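Local coordinates for carbon monoxide dehydrogenase (Thermococcus sp. AM4, PDB 6T7J), which probably catalyses the reversible oxidation of carbon monoxide to carbon dioxide at cluster C, here in a nickel-free form, at residues V265-N270 / L323-A328; P346-V351 / T357-T362. One frame throughout, in Å; residues are numbered along the deposited sequence.

Contact 1: V265-N270 / L323-A328. With MSK (Broken Fe4S4 cluster), chain F.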
loop_
_atom_site.group_PDB
_atom_site.type_symbol
_atom_site.label_atom_id
_atom_site.label_comp_id
_atom_site.label_asym_id
_atom_site.label_seq_id
_atom_site.Cartn_x
_atom_site.Cartn_y
_atom_site.Cartn_z
ATOM N N VAL A 265 10.350 -21.986 20.917
ATOM C CA VAL A 265 10.900 -20.848 20.188
ATOM C C VAL A 265 9.821 -19.784 20.061
ATOM O O VAL A 265 8.660 -20.098 19.778
ATOM C CB VAL A 265 11.423 -21.275 18.802
ATOM C CG1 VAL A 265 11.987 -20.077 18.046
ATOM C CG2 VAL A 265 12.474 -22.371 18.941
ATOM N N VAL A 266 10.191 -18.526 20.298
ATOM C CA VAL A 266 9.316 -17.383 20.046
ATOM C C VAL A 266 9.890 -16.617 18.860
ATOM O O VAL A 266 11.017 -16.115 18.920
ATOM C CB VAL A 266 9.162 -16.479 21.282
ATOM C CG1 VAL A 266 8.183 -17.093 22.268
ATOM C CG2 VAL A 266 10.502 -16.221 21.954
ATOM N N HIS A 267 9.114 -16.533 17.780
ATOM C CA HIS A 267 9.584 -16.018 16.502
ATOM C C HIS A 267 8.600 -14.969 16.007
ATOM O O HIS A 267 7.386 -15.179 16.068
ATOM C CB HIS A 267 9.724 -17.168 15.496
ATOM C CG HIS A 267 10.225 -16.753 14.149
ATOM N ND1 HIS A 267 10.939 -15.592 13.939
ATOM C CD2 HIS A 267 10.126 -17.357 12.941
ATOM C CE1 HIS A 267 11.252 -15.497 12.659
ATOM N NE2 HIS A 267 10.769 -16.555 12.031
ATOM N N GLY A 268 9.114 -13.837 15.534
ATOM C CA GLY A 268 8.236 -12.777 15.083
ATOM C C GLY A 268 8.691 -11.387 15.477
ATOM O O GLY A 268 9.867 -11.054 15.306
ATOM N N HIS A 269 7.784 -10.564 16.012
ATOM C CA HIS A 269 8.119 -9.156 16.203
ATOM C C HIS A 269 7.460 -8.495 17.413
ATOM O O HIS A 269 8.107 -7.708 18.109
ATOM C CB HIS A 269 7.766 -8.374 14.936
ATOM C CG HIS A 269 8.844 -8.405 13.899
ATOM N ND1 HIS A 269 9.107 -9.520 13.132
ATOM C CD2 HIS A 269 9.738 -7.464 13.514
ATOM C CE1 HIS A 269 10.112 -9.263 12.315
ATOM N NE2 HIS A 269 10.514 -8.022 12.527
ATOM N N ASN A 270 6.184 -8.781 17.675
ATOM C CA ASN A 270 5.460 -8.062 18.720
ATOM C C ASN A 270 5.697 -8.712 20.077
ATOM O O ASN A 270 5.373 -9.894 20.248
ATOM C CB ASN A 270 3.973 -8.019 18.419
ATOM C CG ASN A 270 3.299 -6.809 19.029
ATOM O OD1 ASN A 270 3.648 -6.392 20.130
ATOM N ND2 ASN A 270 2.344 -6.229 18.314
ATOM N N LEU A 323 17.573 -16.175 8.485
ATOM C CA LEU A 323 17.830 -17.357 7.670
ATOM C C LEU A 323 18.052 -18.619 8.494
ATOM O O LEU A 323 18.227 -19.705 7.933
ATOM C CB LEU A 323 19.039 -17.114 6.767
ATOM C CG LEU A 323 18.724 -16.278 5.529
ATOM C CD1 LEU A 323 19.986 -15.994 4.736
ATOM C CD2 LEU A 323 17.687 -16.983 4.672
ATOM N N MET A 324 18.044 -18.499 9.820
ATOM C CA MET A 324 18.240 -19.652 10.683
ATOM C C MET A 324 16.938 -20.250 11.200
ATOM O O MET A 324 16.976 -21.341 11.784
ATOM C CB MET A 324 19.141 -19.276 11.867
ATOM C CG MET A 324 20.535 -18.832 11.446
ATOM S SD MET A 324 21.533 -18.191 12.803
ATOM C CE MET A 324 21.943 -19.708 13.663
ATOM N N GLN A 325 15.794 -19.586 10.987
ATOM C CA GLN A 325 14.540 -20.092 11.542
ATOM C C GLN A 325 14.278 -21.529 11.097
ATOM O O GLN A 325 14.081 -22.423 11.932
ATOM C CB GLN A 325 13.371 -19.172 11.164
ATOM C CG GLN A 325 13.212 -18.863 9.681
ATOM C CD GLN A 325 12.132 -17.831 9.421
ATOM O OE1 GLN A 325 10.940 -18.128 9.509
ATOM N NE2 GLN A 325 12.544 -16.609 9.104
ATOM N N GLU A 326 14.309 -21.775 9.782
ATOM C CA GLU A 326 14.211 -23.136 9.264
ATOM C C GLU A 326 15.179 -24.065 9.979
ATOM O O GLU A 326 14.789 -25.127 10.481
ATOM C CB GLU A 326 14.497 -23.148 7.764
ATOM C CG GLU A 326 13.292 -22.951 6.875
ATOM C CD GLU A 326 13.696 -22.724 5.438
ATOM O OE1 GLU A 326 14.721 -22.043 5.217
ATOM O OE2 GLU A 326 13.001 -23.232 4.533
ATOM N N LEU A 327 16.452 -23.662 10.052
ATOM C CA LEU A 327 17.472 -24.520 10.641
ATOM C C LEU A 327 17.131 -24.892 12.076
ATOM O O LEU A 327 17.458 -26.000 12.521
ATOM C CB LEU A 327 18.835 -23.832 10.575
ATOM C CG LEU A 327 19.303 -23.474 9.163
ATOM C CD1 LEU A 327 20.527 -22.573 9.206
ATOM C CD2 LEU A 327 19.584 -24.737 8.360
ATOM N N ALA A 328 16.448 -24.000 12.802
ATOM C CA ALA A 328 16.101 -24.297 14.188
ATOM C C ALA A 328 15.180 -25.505 14.274
ATOM O O ALA A 328 15.289 -26.316 15.200
ATOM C CB ALA A 328 15.458 -23.075 14.844
HETATM S S1 MSK F . 13.409 -9.715 11.798
HETATM S S3 MSK F . 13.228 -7.351 9.260
HETATM S S4 MSK F . 14.877 -10.305 8.686
HETATM S S5 MSK F . 15.910 -7.929 10.967
HETATM FE FE1 MSK F . 12.686 -7.710 12.549
HETATM FE FE2 MSK F . 15.475 -9.979 10.761
HETATM FE FE3 MSK F . 15.233 -8.158 8.728
HETATM FE FE4 MSK F . 13.064 -9.550 9.560
#
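His267 meets Gln325 through ring nitrogen NE2, which gives a weak hydrogen bond to Gln325 OE1 at 3.0 Å. The N-H...O angle is 149°. OE1 lies at the edge of the ring, in its plane, but the amide itself is turned 87° from the imidazole. His267 CG is anti to the backbone N (chi1 -179°), which carries the ring out from the strand toward the helix. OE1 has a stronger partner in the backbone N of Met345, and the other amide atom, Gln325 NE2, gives to the carbonyls of Phe322 and Cys343. The amide is thus gripped at both ends, and its flip is fixed. Replacing Gln325 with an alanine would probably leave Met345 N and His267 NE2 without their acceptor, and the carbonyls of Phe322 and Cys343, the latter a cluster-pocket residue, without their donor. Two residues on from His267, the broken iron-sulfur cluster is bound: His269 NE2 sits 2.2 Å from iron FE1, and Cys305 supplies a second protein ligand to that iron. Asp340 takes the backbone N-H groups of both His269 and Asn270, which probably helps to place the loop that carries His269. Strand 261-268 runs in a parallel sheet between strands 297-303 and 336-339, and helices 20-30 and 347-352 pack against segment 323-328.

Contact 2: P346-V351 / T357-T362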
loop_
_atom_site.group_PDB
_atom_site.type_symbol
_atom_site.label_atom_id
_atom_site.label_comp_id
_atom_site.label_asym_id
_atom_site.label_seq_id
_atom_site.Cartn_x
_atom_site.Cartn_y
_atom_site.Cartn_z
ATOM N N PRO A 346 6.831 -18.924 5.439
ATOM C CA PRO A 346 5.821 -19.992 5.340
ATOM C C PRO A 346 6.444 -21.375 5.302
ATOM O O PRO A 346 5.855 -22.336 5.821
ATOM C CB PRO A 346 5.087 -19.658 4.032
ATOM C CG PRO A 346 5.323 -18.188 3.826
ATOM C CD PRO A 346 6.688 -17.911 4.378
ATOM N N ALA A 347 7.649 -21.486 4.739
ATOM C CA ALA A 347 8.328 -22.772 4.629
ATOM C C ALA A 347 8.529 -23.443 5.982
ATOM O O ALA A 347 8.644 -24.672 6.045
ATOM C CB ALA A 347 9.675 -22.593 3.931
ATOM N N ILE A 348 8.575 -22.668 7.073
ATOM C CA ILE A 348 8.774 -23.274 8.385
ATOM C C ILE A 348 7.667 -24.261 8.714
ATOM O O ILE A 348 7.870 -25.159 9.536
ATOM C CB ILE A 348 8.892 -22.211 9.503
ATOM C CG1 ILE A 348 7.525 -21.608 9.837
ATOM C CG2 ILE A 348 9.916 -21.148 9.136
ATOM C CD1 ILE A 348 7.518 -20.791 11.106
ATOM N N VAL A 349 6.495 -24.131 8.086
ATOM C CA VAL A 349 5.472 -25.157 8.255
ATOM C C VAL A 349 5.906 -26.443 7.565
ATOM O O VAL A 349 5.941 -27.515 8.183
ATOM C CB VAL A 349 4.112 -24.658 7.737
ATOM C CG1 VAL A 349 3.159 -25.825 7.545
ATOM C CG2 VAL A 349 3.527 -23.650 8.708
ATOM N N ASP A 350 6.276 -26.346 6.285
ATOM C CA ASP A 350 6.776 -27.501 5.544
ATOM C C ASP A 350 7.835 -28.250 6.336
ATOM O O ASP A 350 7.687 -29.442 6.629
ATOM C CB ASP A 350 7.347 -27.053 4.205
ATOM C CG ASP A 350 6.285 -26.803 3.196
ATOM O OD1 ASP A 350 5.391 -27.644 2.988
ATOM O OD2 ASP A 350 6.330 -25.724 2.622
ATOM N N VAL A 351 8.903 -27.543 6.715
ATOM C CA VAL A 351 9.981 -28.151 7.493
ATOM C C VAL A 351 9.422 -28.803 8.751
ATOM O O VAL A 351 9.734 -29.960 9.067
ATOM C CB VAL A 351 11.052 -27.098 7.826
ATOM C CG1 VAL A 351 12.153 -27.701 8.681
ATOM C CG2 VAL A 351 11.623 -26.508 6.548
ATOM N N THR A 357 7.459 -30.872 15.346
ATOM C CA THR A 357 7.342 -29.463 15.701
ATOM C C THR A 357 5.992 -28.889 15.294
ATOM O O THR A 357 5.500 -29.133 14.189
ATOM C CB THR A 357 8.466 -28.669 15.032
ATOM O OG1 THR A 357 9.734 -29.159 15.487
ATOM C CG2 THR A 357 8.346 -27.185 15.352
ATOM N N LYS A 358 5.398 -28.114 16.199
ATOM C CA LYS A 358 4.140 -27.425 15.947
ATOM C C LYS A 358 4.400 -25.941 15.699
ATOM O O LYS A 358 5.029 -25.265 16.520
ATOM C CB LYS A 358 3.174 -27.606 17.117
ATOM C CG LYS A 358 2.690 -29.035 17.299
ATOM C CD LYS A 358 2.515 -29.376 18.767
ATOM C CE LYS A 358 1.739 -30.673 18.941
ATOM N NZ LYS A 358 0.345 -30.562 18.426
ATOM N N VAL A 359 3.913 -25.452 14.561
ATOM C CA VAL A 359 3.988 -24.038 14.208
ATOM C C VAL A 359 2.682 -23.387 14.666
ATOM O O VAL A 359 1.637 -23.585 14.051
ATOM C CB VAL A 359 4.199 -23.850 12.699
ATOM C CG1 VAL A 359 4.037 -22.384 12.305
ATOM C CG2 VAL A 359 5.567 -24.378 12.281
ATOM N N ILE A 360 2.745 -22.619 15.753
ATOM C CA ILE A 360 1.557 -21.991 16.327
ATOM C C ILE A 360 1.511 -20.542 15.859
ATOM O O ILE A 360 2.355 -19.726 16.244
ATOM C CB ILE A 360 1.550 -22.078 17.861
ATOM C CG1 ILE A 360 1.274 -23.507 18.326
ATOM C CG2 ILE A 360 0.497 -21.154 18.443
ATOM C CD1 ILE A 360 2.514 -24.301 18.642
ATOM N N THR A 361 0.520 -20.217 15.031
ATOM C CA THR A 361 0.204 -18.833 14.712
ATOM C C THR A 361 -0.783 -18.293 15.741
ATOM O O THR A 361 -1.645 -19.019 16.243
ATOM C CB THR A 361 -0.381 -18.706 13.301
ATOM O OG1 THR A 361 -1.426 -19.670 13.119
ATOM C CG2 THR A 361 0.696 -18.933 12.251
ATOM N N THR A 362 -0.641 -17.004 16.065
ATOM C CA THR A 362 -1.385 -16.408 17.169
ATOM C C THR A 362 -2.052 -15.077 16.849
ATOM O O THR A 362 -2.782 -14.562 17.702
ATOM C CB THR A 362 -0.467 -16.190 18.384
ATOM O OG1 THR A 362 0.516 -15.200 18.063
ATOM C CG2 THR A 362 0.233 -17.485 18.785
#
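Val349, which packs on Val359, donates its backbone N-H to Pro346 O, N to O 3.0 Å. This i to i+3 bond closes a turn at the N-terminal side of the segment. The segments belong to a beta-alpha-beta unit of strand 336-339, helix 347-352 and strand 358-361. The unit forms part of a parallel sheet with the 3-2-1-4-5-6 strand order of a Rossmann-like fold. No hydrogen bond joins helix and strand here; aliphatic groups do the work. Val359 points toward the helix and is touched by two consecutive residues of it. Val359 CG1 meets Val349 CG2 at 3.8 Å, and these side chains cross at about a right angle. The same CG1 meets Ile348 CD1 at 4.0 Å. Ile348 reaches it because CG1 of the isoleucine sits between the backbone N and the carbonyl carbon (chi1 75°) and CD1 then extends onward (chi2 168°). Ile337 and Ala371 also touch Val359, and Ile368 touches Val349, so the apolar patch continues beyond the two segments. On the strand, Lys358 and Ile360 make the backbone bonds to strand 336-339, while Val359 bonds to Val372. Another part of the helix faces the second subunit, where Asp350 forms a salt bridge with Lys74 of that neighbouring chain. The other methyl of Val359, CG2, rests 3.7 Å from the backbone O of Ile348.

In the fold
Both contacts are buried, and each joins a helix to a strand of the same parallel sheet. Contact 1 lies deeper, its centre about 13 Å from the centre of the chain; that of contact 2 is about 21 Å from it. Strands 261-268 and 358-361 are not adjacent: strand 336-339 runs between them. The chemistry differs with place. Contact 1 is polar, and its strand segment carries a ligand of the cluster. Contact 2 is aliphatic, and its helix extends to the subunit interface. Their centres are only about 10 Å apart, and the two helices touch directly. Glu326 packs against Ala347 and Val351, with Glu326 CG 3.9 Å from Val351 CG2.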